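Local coordinates for protein FAM179B (Mus musculus, PDB 5DN7) that promotes microtubule polymerization, chiefly through TOG regions such as this one, and takes part in ciliogenesis, being required for normal modification of ciliary microtubules and for cilium length, at residues T59-L64 / V101-G106; Y72-D77 / H84-V89; L93-G98 / F131-K136. One frame throughout, in Å; residues are numbered along the deposited sequence.

Contact 1. Residues T59-L64 / V101-G106; sequences TPHASL and VQQFLG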
loop_
_atom_site.group_PDB
_atom_site.type_symbol
_atom_site.label_atom_id
_atom_site.label_comp_id
_atom_site.label_asym_id
_atom_site.label_seq_id
_atom_site.Cartn_x
_atom_site.Cartn_y
_atom_site.Cartn_z
ATOM N N THR A 59 -25.825 -3.185 6.155
ATOM C CA THR A 59 -25.524 -4.460 5.526
ATOM C C THR A 59 -24.920 -5.414 6.534
ATOM O O THR A 59 -23.967 -5.067 7.228
ATOM C CB THR A 59 -24.545 -4.287 4.354
ATOM O OG1 THR A 59 -25.012 -3.244 3.491
ATOM C CG2 THR A 59 -24.408 -5.577 3.565
ATOM N N PRO A 60 -25.477 -6.619 6.625
ATOM C CA PRO A 60 -24.886 -7.653 7.477
ATOM C C PRO A 60 -23.442 -7.989 7.095
ATOM O O PRO A 60 -23.086 -8.031 5.916
ATOM C CB PRO A 60 -25.805 -8.866 7.261
ATOM C CG PRO A 60 -26.667 -8.528 6.087
ATOM C CD PRO A 60 -26.762 -7.037 6.045
ATOM N N HIS A 61 -22.637 -8.239 8.123
ATOM C CA HIS A 61 -21.231 -8.586 7.989
ATOM C C HIS A 61 -20.950 -9.663 6.937
ATOM O O HIS A 61 -20.042 -9.511 6.110
ATOM C CB HIS A 61 -20.695 -9.041 9.344
ATOM C CG HIS A 61 -19.276 -9.512 9.301
ATOM N ND1 HIS A 61 -18.203 -8.655 9.408
ATOM C CD2 HIS A 61 -18.755 -10.753 9.149
ATOM C CE1 HIS A 61 -17.080 -9.347 9.324
ATOM N NE2 HIS A 61 -17.387 -10.623 9.171
ATOM N N ALA A 62 -21.728 -10.741 6.974
ATOM C CA ALA A 62 -21.547 -11.873 6.062
ATOM C C ALA A 62 -21.645 -11.454 4.594
ATOM O O ALA A 62 -20.849 -11.891 3.744
ATOM C CB ALA A 62 -22.571 -12.958 6.372
ATOM N N SER A 63 -22.623 -10.602 4.308
ATOM C CA SER A 63 -22.802 -10.077 2.964
ATOM C C SER A 63 -21.611 -9.213 2.538
ATOM O O SER A 63 -21.110 -9.380 1.435
ATOM C CB SER A 63 -24.108 -9.284 2.863
ATOM O OG SER A 63 -25.221 -10.155 2.751
ATOM N N LEU A 64 -21.154 -8.311 3.406
ATOM C CA LEU A 64 -19.967 -7.501 3.110
ATOM C C LEU A 64 -18.730 -8.366 2.815
ATOM O O LEU A 64 -17.921 -8.042 1.917
ATOM C CB LEU A 64 -19.670 -6.544 4.262
ATOM C CG LEU A 64 -20.651 -5.385 4.422
ATOM C CD1 LEU A 64 -20.329 -4.554 5.657
ATOM C CD2 LEU A 64 -20.648 -4.523 3.169
ATOM N N VAL A 101 -14.183 -0.268 8.271
ATOM C CA VAL A 101 -13.087 -0.811 7.522
ATOM C C VAL A 101 -12.181 -1.560 8.432
ATOM O O VAL A 101 -11.520 -2.465 8.023
ATOM C CB VAL A 101 -12.360 0.175 6.598
ATOM C CG1 VAL A 101 -11.286 0.942 7.316
ATOM C CG2 VAL A 101 -11.780 -0.557 5.418
ATOM N N GLN A 102 -12.185 -1.181 9.687
ATOM C CA GLN A 102 -11.293 -1.806 10.645
ATOM C C GLN A 102 -11.609 -3.290 10.640
ATOM O O GLN A 102 -10.713 -4.128 10.736
ATOM C CB GLN A 102 -11.503 -1.222 12.042
ATOM C CG GLN A 102 -10.492 -1.697 13.072
ATOM C CD GLN A 102 -10.237 -0.668 14.157
ATOM O OE1 GLN A 102 -9.826 0.458 13.875
ATOM N NE2 GLN A 102 -10.481 -1.051 15.405
ATOM N N GLN A 103 -12.893 -3.610 10.524
ATOM C CA GLN A 103 -13.316 -4.974 10.469
ATOM C C GLN A 103 -12.763 -5.634 9.246
ATOM O O GLN A 103 -12.608 -6.827 9.224
ATOM C CB GLN A 103 -14.840 -5.062 10.444
ATOM C CG GLN A 103 -15.368 -6.469 10.344
ATOM C CD GLN A 103 -14.884 -7.345 11.495
ATOM O OE1 GLN A 103 -15.193 -7.092 12.610
ATOM N NE2 GLN A 103 -14.106 -8.361 11.197
ATOM N N PHE A 104 -12.476 -4.884 8.192
ATOM C CA PHE A 104 -12.010 -5.645 7.025
ATOM C C PHE A 104 -10.579 -5.344 6.578
ATOM O O PHE A 104 -10.242 -5.473 5.390
ATOM C CB PHE A 104 -12.953 -5.401 5.848
ATOM C CG PHE A 104 -14.368 -5.761 6.138
ATOM C CD1 PHE A 104 -14.789 -7.074 6.039
ATOM C CD2 PHE A 104 -15.279 -4.796 6.519
ATOM C CE1 PHE A 104 -16.088 -7.412 6.312
ATOM C CE2 PHE A 104 -16.580 -5.131 6.803
ATOM C CZ PHE A 104 -16.988 -6.440 6.693
ATOM N N LEU A 105 -9.740 -4.949 7.526
ATOM C CA LEU A 105 -8.395 -4.488 7.219
ATOM C C LEU A 105 -7.553 -5.529 6.465
ATOM O O LEU A 105 -6.843 -5.215 5.487
ATOM C CB LEU A 105 -7.698 -4.095 8.510
ATOM C CG LEU A 105 -6.423 -3.285 8.365
ATOM C CD1 LEU A 105 -6.743 -2.020 7.588
ATOM C CD2 LEU A 105 -5.864 -2.978 9.751
ATOM N N GLY A 106 -7.648 -6.772 6.929
ATOM C CA GLY A 106 -6.894 -7.882 6.368
ATOM C C GLY A 106 -7.209 -8.176 4.915
ATOM O O GLY A 106 -6.306 -8.156 4.067
#

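Contact 2. Residues Y72-D77 / H84-V89; sequences YNLLDD and HGTLQV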
loop_
_atom_site.group_PDB
_atom_site.type_symbol
_atom_site.label_atom_id
_atom_site.label_comp_id
_atom_site.label_asym_id
_atom_site.label_seq_id
_atom_site.Cartn_x
_atom_site.Cartn_y
_atom_site.Cartn_z
ATOM N N TYR A 72 -12.218 -9.281 -4.723
ATOM C CA TYR A 72 -10.916 -9.919 -4.694
ATOM C C TYR A 72 -10.751 -10.819 -5.911
ATOM O O TYR A 72 -9.674 -10.881 -6.512
ATOM C CB TYR A 72 -10.740 -10.716 -3.396
ATOM C CG TYR A 72 -9.369 -11.337 -3.221
ATOM C CD1 TYR A 72 -8.267 -10.551 -2.901
ATOM C CD2 TYR A 72 -9.179 -12.716 -3.362
ATOM C CE1 TYR A 72 -7.009 -11.108 -2.732
ATOM C CE2 TYR A 72 -7.926 -13.288 -3.189
ATOM C CZ TYR A 72 -6.839 -12.475 -2.877
ATOM O OH TYR A 72 -5.579 -13.019 -2.707
ATOM N N ASN A 73 -11.784 -11.530 -6.285
ATOM C CA ASN A 73 -11.725 -12.295 -7.491
ATOM C C ASN A 73 -11.623 -11.477 -8.758
ATOM O O ASN A 73 -10.944 -11.834 -9.653
ATOM C CB ASN A 73 -12.816 -13.347 -7.533
ATOM C CG ASN A 73 -12.624 -14.411 -6.478
ATOM O OD1 ASN A 73 -13.550 -14.755 -5.790
ATOM N ND2 ASN A 73 -11.431 -14.919 -6.345
ATOM N N LEU A 74 -12.319 -10.367 -8.806
ATOM C CA LEU A 74 -12.286 -9.508 -9.983
ATOM C C LEU A 74 -10.887 -8.926 -10.229
ATOM O O LEU A 74 -10.523 -8.625 -11.364
ATOM C CB LEU A 74 -13.308 -8.388 -9.838
ATOM C CG LEU A 74 -14.767 -8.842 -9.903
ATOM C CD1 LEU A 74 -15.718 -7.681 -9.658
ATOM C CD2 LEU A 74 -15.043 -9.481 -11.259
ATOM N N LEU A 75 -10.094 -8.787 -9.172
ATOM C CA LEU A 75 -8.736 -8.279 -9.319
ATOM C C LEU A 75 -7.802 -9.311 -9.954
ATOM O O LEU A 75 -6.641 -9.016 -10.226
ATOM C CB LEU A 75 -8.181 -7.835 -7.970
ATOM C CG LEU A 75 -8.919 -6.674 -7.316
ATOM C CD1 LEU A 75 -8.352 -6.429 -5.947
ATOM C CD2 LEU A 75 -8.827 -5.406 -8.177
ATOM N N ASP A 76 -8.309 -10.518 -10.183
ATOM C CA ASP A 76 -7.546 -11.547 -10.892
ATOM C C ASP A 76 -7.675 -11.445 -12.401
ATOM O O ASP A 76 -7.015 -12.187 -13.130
ATOM C CB ASP A 76 -7.986 -12.943 -10.464
ATOM C CG ASP A 76 -7.488 -13.312 -9.097
ATOM O OD1 ASP A 76 -6.293 -13.055 -8.811
ATOM O OD2 ASP A 76 -8.294 -13.859 -8.311
ATOM N N ASP A 77 -8.535 -10.548 -12.864
ATOM C CA ASP A 77 -8.766 -10.387 -14.292
ATOM C C ASP A 77 -7.477 -10.121 -15.056
ATOM O O ASP A 77 -6.608 -9.387 -14.572
ATOM C CB ASP A 77 -9.737 -9.247 -14.545
ATOM C CG ASP A 77 -10.592 -9.486 -15.758
ATOM O OD1 ASP A 77 -10.111 -9.265 -16.899
ATOM O OD2 ASP A 77 -11.752 -9.907 -15.563
ATOM N N HIS A 84 -8.665 -2.083 -12.790
ATOM C CA HIS A 84 -8.750 -0.665 -12.456
ATOM C C HIS A 84 -10.138 -0.301 -11.942
ATOM O O HIS A 84 -10.274 0.321 -10.870
ATOM C CB HIS A 84 -8.388 0.208 -13.672
ATOM C CG HIS A 84 -8.594 1.672 -13.438
ATOM N ND1 HIS A 84 -9.693 2.356 -13.917
ATOM C CD2 HIS A 84 -7.862 2.575 -12.740
ATOM C CE1 HIS A 84 -9.622 3.619 -13.531
ATOM N NE2 HIS A 84 -8.523 3.781 -12.814
ATOM N N GLY A 85 -11.166 -0.704 -12.687
ATOM C CA GLY A 85 -12.534 -0.438 -12.273
ATOM C C GLY A 85 -12.891 -1.082 -10.937
ATOM O O GLY A 85 -13.592 -0.491 -10.102
ATOM N N THR A 86 -12.415 -2.303 -10.728
ATOM C CA THR A 86 -12.676 -2.996 -9.470
ATOM C C THR A 86 -12.013 -2.235 -8.325
ATOM O O THR A 86 -12.632 -2.024 -7.306
ATOM C CB THR A 86 -12.170 -4.433 -9.499
ATOM O OG1 THR A 86 -12.759 -5.128 -10.605
ATOM C CG2 THR A 86 -12.514 -5.150 -8.210
ATOM N N LEU A 87 -10.766 -1.809 -8.514
ATOM C CA LEU A 87 -10.063 -1.000 -7.521
ATOM C C LEU A 87 -10.822 0.274 -7.202
ATOM O O LEU A 87 -10.862 0.696 -6.052
ATOM C CB LEU A 87 -8.648 -0.657 -7.986
ATOM C CG LEU A 87 -7.648 -1.797 -7.874
ATOM C CD1 LEU A 87 -6.312 -1.430 -8.488
ATOM C CD2 LEU A 87 -7.483 -2.162 -6.392
ATOM N N GLN A 88 -11.432 0.887 -8.212
ATOM C CA GLN A 88 -12.296 2.031 -7.940
ATOM C C GLN A 88 -13.511 1.663 -7.072
ATOM O O GLN A 88 -13.892 2.399 -6.132
ATOM C CB GLN A 88 -12.760 2.644 -9.243
ATOM C CG GLN A 88 -11.680 3.424 -9.928
ATOM C CD GLN A 88 -12.210 4.141 -11.118
ATOM O OE1 GLN A 88 -12.800 3.525 -12.007
ATOM N NE2 GLN A 88 -12.027 5.457 -11.147
ATOM N N VAL A 89 -14.121 0.521 -7.379
ATOM C CA VAL A 89 -15.219 0.043 -6.539
ATOM C C VAL A 89 -14.772 -0.203 -5.084
ATOM O O VAL A 89 -15.451 0.166 -4.140
ATOM C CB VAL A 89 -15.825 -1.233 -7.121
ATOM C CG1 VAL A 89 -16.694 -1.933 -6.080
ATOM C CG2 VAL A 89 -16.622 -0.888 -8.380
#

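Contact 3. Residues L93-G98 / F131-K136; sequences LVIRLG and FLKLMK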
loop_
_atom_site.group_PDB
_atom_site.type_symbol
_atom_site.label_atom_id
_atom_site.label_comp_id
_atom_site.label_asym_id
_atom_site.label_seq_id
_atom_site.Cartn_x
_atom_site.Cartn_y
_atom_site.Cartn_z
ATOM N N LEU A 93 -15.980 1.600 -1.709
ATOM C CA LEU A 93 -16.479 0.785 -0.607
ATOM C C LEU A 93 -15.782 1.175 0.689
ATOM O O LEU A 93 -16.432 1.414 1.699
ATOM C CB LEU A 93 -16.283 -0.708 -0.889
ATOM C CG LEU A 93 -16.576 -1.665 0.283
ATOM C CD1 LEU A 93 -18.052 -1.639 0.706
ATOM C CD2 LEU A 93 -16.126 -3.087 -0.024
ATOM N N VAL A 94 -14.455 1.243 0.635
ATOM C CA VAL A 94 -13.659 1.667 1.777
ATOM C C VAL A 94 -14.153 3.017 2.276
ATOM O O VAL A 94 -14.317 3.220 3.478
ATOM C CB VAL A 94 -12.166 1.774 1.416
ATOM C CG1 VAL A 94 -11.421 2.574 2.475
ATOM C CG2 VAL A 94 -11.558 0.389 1.259
ATOM N N ILE A 95 -14.369 3.942 1.369
ATOM C CA ILE A 95 -14.921 5.223 1.719
ATOM C C ILE A 95 -16.247 5.107 2.475
ATOM O O ILE A 95 -16.394 5.671 3.517
ATOM C CB ILE A 95 -15.130 6.134 0.504
ATOM C CG1 ILE A 95 -13.825 6.508 -0.166
ATOM C CG2 ILE A 95 -15.856 7.384 0.919
ATOM C CD1 ILE A 95 -12.703 6.725 0.788
ATOM N N ARG A 96 -17.198 4.382 1.921
ATOM C CA ARG A 96 -18.501 4.237 2.516
ATOM C C ARG A 96 -18.426 3.554 3.883
ATOM O O ARG A 96 -19.177 3.854 4.776
ATOM C CB ARG A 96 -19.438 3.469 1.598
ATOM C CG ARG A 96 -19.612 4.015 0.199
ATOM C CD ARG A 96 -20.262 5.372 0.153
ATOM N NE ARG A 96 -21.657 5.327 0.515
ATOM C CZ ARG A 96 -22.388 6.387 0.817
ATOM N NH1 ARG A 96 -21.872 7.594 0.783
ATOM N NH2 ARG A 96 -23.644 6.237 1.142
ATOM N N LEU A 97 -17.488 2.649 4.028
ATOM C CA LEU A 97 -17.336 1.895 5.243
ATOM C C LEU A 97 -16.971 2.706 6.455
ATOM O O LEU A 97 -17.509 2.492 7.495
ATOM C CB LEU A 97 -16.333 0.774 5.069
ATOM C CG LEU A 97 -16.792 -0.471 4.332
ATOM C CD1 LEU A 97 -15.675 -1.466 4.176
ATOM C CD2 LEU A 97 -17.955 -1.092 5.030
ATOM N N GLY A 98 -16.044 3.625 6.325
ATOM C CA GLY A 98 -15.580 4.357 7.473
ATOM C C GLY A 98 -14.875 3.485 8.477
ATOM O O GLY A 98 -13.899 2.846 8.114
ATOM N N PHE A 131 -4.659 2.695 0.229
ATOM C CA PHE A 131 -3.757 2.616 1.379
ATOM C C PHE A 131 -3.772 3.895 2.247
ATOM O O PHE A 131 -3.674 3.796 3.470
ATOM C CB PHE A 131 -2.320 2.303 0.929
ATOM C CG PHE A 131 -2.075 0.841 0.640
ATOM C CD1 PHE A 131 -2.118 -0.093 1.660
ATOM C CD2 PHE A 131 -1.805 0.401 -0.653
ATOM C CE1 PHE A 131 -1.903 -1.439 1.404
ATOM C CE2 PHE A 131 -1.577 -0.949 -0.915
ATOM C CZ PHE A 131 -1.632 -1.872 0.123
ATOM N N LEU A 132 -3.889 5.077 1.626
ATOM C CA LEU A 132 -3.927 6.299 2.409
ATOM C C LEU A 132 -5.217 6.386 3.205
ATOM O O LEU A 132 -5.205 6.826 4.373
ATOM C CB LEU A 132 -3.767 7.541 1.524
ATOM C CG LEU A 132 -2.317 7.737 1.058
ATOM C CD1 LEU A 132 -2.203 8.693 -0.145
ATOM C CD2 LEU A 132 -1.463 8.203 2.229
ATOM N N LYS A 133 -6.330 5.966 2.600
ATOM C CA LYS A 133 -7.579 5.915 3.366
ATOM C C LYS A 133 -7.443 4.969 4.586
ATOM O O LYS A 133 -7.808 5.330 5.727
ATOM C CB LYS A 133 -8.741 5.479 2.472
ATOM C CG LYS A 133 -10.107 5.741 3.080
ATOM C CD LYS A 133 -10.284 7.238 3.350
ATOM C CE LYS A 133 -11.638 7.580 3.945
ATOM N NZ LYS A 133 -11.957 9.029 3.663
ATOM N N LEU A 134 -6.902 3.773 4.336
ATOM C CA LEU A 134 -6.679 2.805 5.401
ATOM C C LEU A 134 -5.867 3.427 6.529
ATOM O O LEU A 134 -6.243 3.326 7.687
ATOM C CB LEU A 134 -5.966 1.550 4.892
ATOM C CG LEU A 134 -6.723 0.584 3.971
ATOM C CD1 LEU A 134 -5.856 -0.634 3.670
ATOM C CD2 LEU A 134 -8.069 0.163 4.549
ATOM N N MET A 135 -4.759 4.076 6.185
ATOM C CA MET A 135 -3.926 4.691 7.215
ATOM C C MET A 135 -4.665 5.766 7.986
ATOM O O MET A 135 -4.453 5.931 9.185
ATOM C CB MET A 135 -2.674 5.298 6.615
ATOM C CG MET A 135 -1.731 4.275 6.095
ATOM S SD MET A 135 -0.400 5.063 5.226
ATOM C CE MET A 135 0.374 3.553 4.678
ATOM N N LYS A 136 -5.497 6.517 7.275
ATOM C CA LYS A 136 -6.294 7.548 7.909
ATOM C C LYS A 136 -7.257 6.944 8.932
ATOM O O LYS A 136 -7.493 7.525 9.984
ATOM C CB LYS A 136 -7.079 8.331 6.864
ATOM C CG LYS A 136 -7.830 9.530 7.440
ATOM C CD LYS A 136 -9.104 9.829 6.656
ATOM C CE LYS A 136 -8.843 9.845 5.156
ATOM N NZ LYS A 136 -7.713 10.741 4.762
#

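Contact 1. Residues T59-L64 / V101-G106
His61 and Leu64, in the first turn of helix 61-74, pack against Gln103 and Phe104, just before helix 105-114, a partly buried aromatic and apolar contact that joins the predicted HEAT 5 and HEAT 6 units of the TOG solenoid. The His61 and Phe104 rings lie nearly parallel, at 14°, but are slid so far past each other that they barely overlap, their centroids 5.3 Å apart. With CG anti to the backbone N (chi1 176°), His61 sends its imidazole out to Gln103, whose CG meets the ring edge in plane, 3.5 Å from CE1. That same methylene sits over the centre of the Phe104 ring, 3.9 Å above its plane, and so touches both aromatic groups. The Gln103 amide stands almost perpendicular to the imidazole. On the more deeply buried side, Phe104 CZ comes to 3.6 Å from Leu64 CB, the two side chains crossing at about a right angle. An alanine in place of Phe104 would be likely to open a gap beside Leu64 and deprive His61 of its aromatic neighbour. Phe104, at the N-cap position of its helix, also reaches Val65 and Ile68 of helix 61-74, while Val101 packs on Leu134 of helix 121-138.

Contact 2. Residues Y72-D77 / H84-V89
Leu74 and Leu75 face Thr86 and Leu87 across the antiparallel helix hairpin of the predicted HEAT 5 repeat, close to the short connection that turns helix 61-74 back into helix 80-97. The main chain comes closest at Leu74 and Thr86, with CA atoms 6.5 Å apart. Thr86 points toward 72-77 and uses both its branches: OG1 touches Leu74 CB at 3.4 Å, a van der Waals contact, and CG2 lies 3.7 Å from both Leu74 CB and Leu75 CD2. The Leu74 side chain crosses the threonine at about a right angle. Leu75 starts out alongside the facing helix, but its CD2 methyl turns in and settles between Thr86 and Leu87, 3.8 Å from Leu87 CG. Thr86 holds OG1 beside its own backbone N (chi1 -56°), which lets the hydroxyl bond back to the carbonyl O of Val82 one turn earlier and leaves CG2 to the leucines. A type I beta turn from Leu74 to Asp77 carries the chain out of the contact, and the two acids that end it are engaged elsewhere, Asp76 in a salt bridge with Lys114 and Asp77 in one with Arg40. The chemistry of the interface is thus apolar: the hydroxyl at its centre is buried yet satisfied by its own helix, and the two segments are held here by the fit of aliphatic groups, without a directional bond between them.

Contact 3. Residues L93-G98 / F131-K136
Val94 and Ile95 meet Lys133 from a helical turn whose shortest polar bond is internal, Leu97 N to Leu93 O at 2.8 Å; the contact itself is made by carbon atoms. Lys133 reaches toward helix 80-97 and lays its aliphatic chain against both residues, an example of how a lysine can serve as a hydrocarbon at a helix interface. Val94 CG1 touches Lys133 CG at 3.5 Å, the two side chains sliding past each other in opposite directions. Ile95 approaches differently, crossing the lysine at about a right angle so that its CD1 methyl rests against CG, CD and CE of Lys133, with CE closest at 3.4 Å. Both carbon pairs are tighter than usual van der Waals contact. A bend at chi2 (60°) in the otherwise extended lysine chain brings these methylenes alongside the isoleucine methyl and carries NZ past it, 3.8 Å from CD1. The arrangement joins helix 80-97 of the predicted HEAT 5 repeat to helix 121-138 of the predicted HEAT 6 repeat. Helix 105-114 adds to the packing, with Val108 against Val94, and Leu105 and Ile109 against Leu134. Phe131 and Met135 of helix 121-138 pack in turn on Ile165 of helix 156-172.

The three contacts illustrate how a HEAT solenoid is held together, one within a repeat and two between repeats. Contact 2 closes the hairpin of helices 61-74 and 80-97. Contact 1 joins the first of these helices to the residues leading into helix 105-114, and contact 3 joins the second to helix 121-138, so each helix of the pair has its own link to the next repeat. Along the chain, contact 2 falls between the two segments of contact 1, whereas contacts 1 and 3 alternate. Their centres are about 12 Å apart and they touch, Leu97 packing on Leu64 and Phe104; the centre of contact 2 lies about 17 Å from that of contact 1 and about 16 Å from that of contact 3. Together they build part of TOG region 2, through which the protein promotes microtubule polymerization.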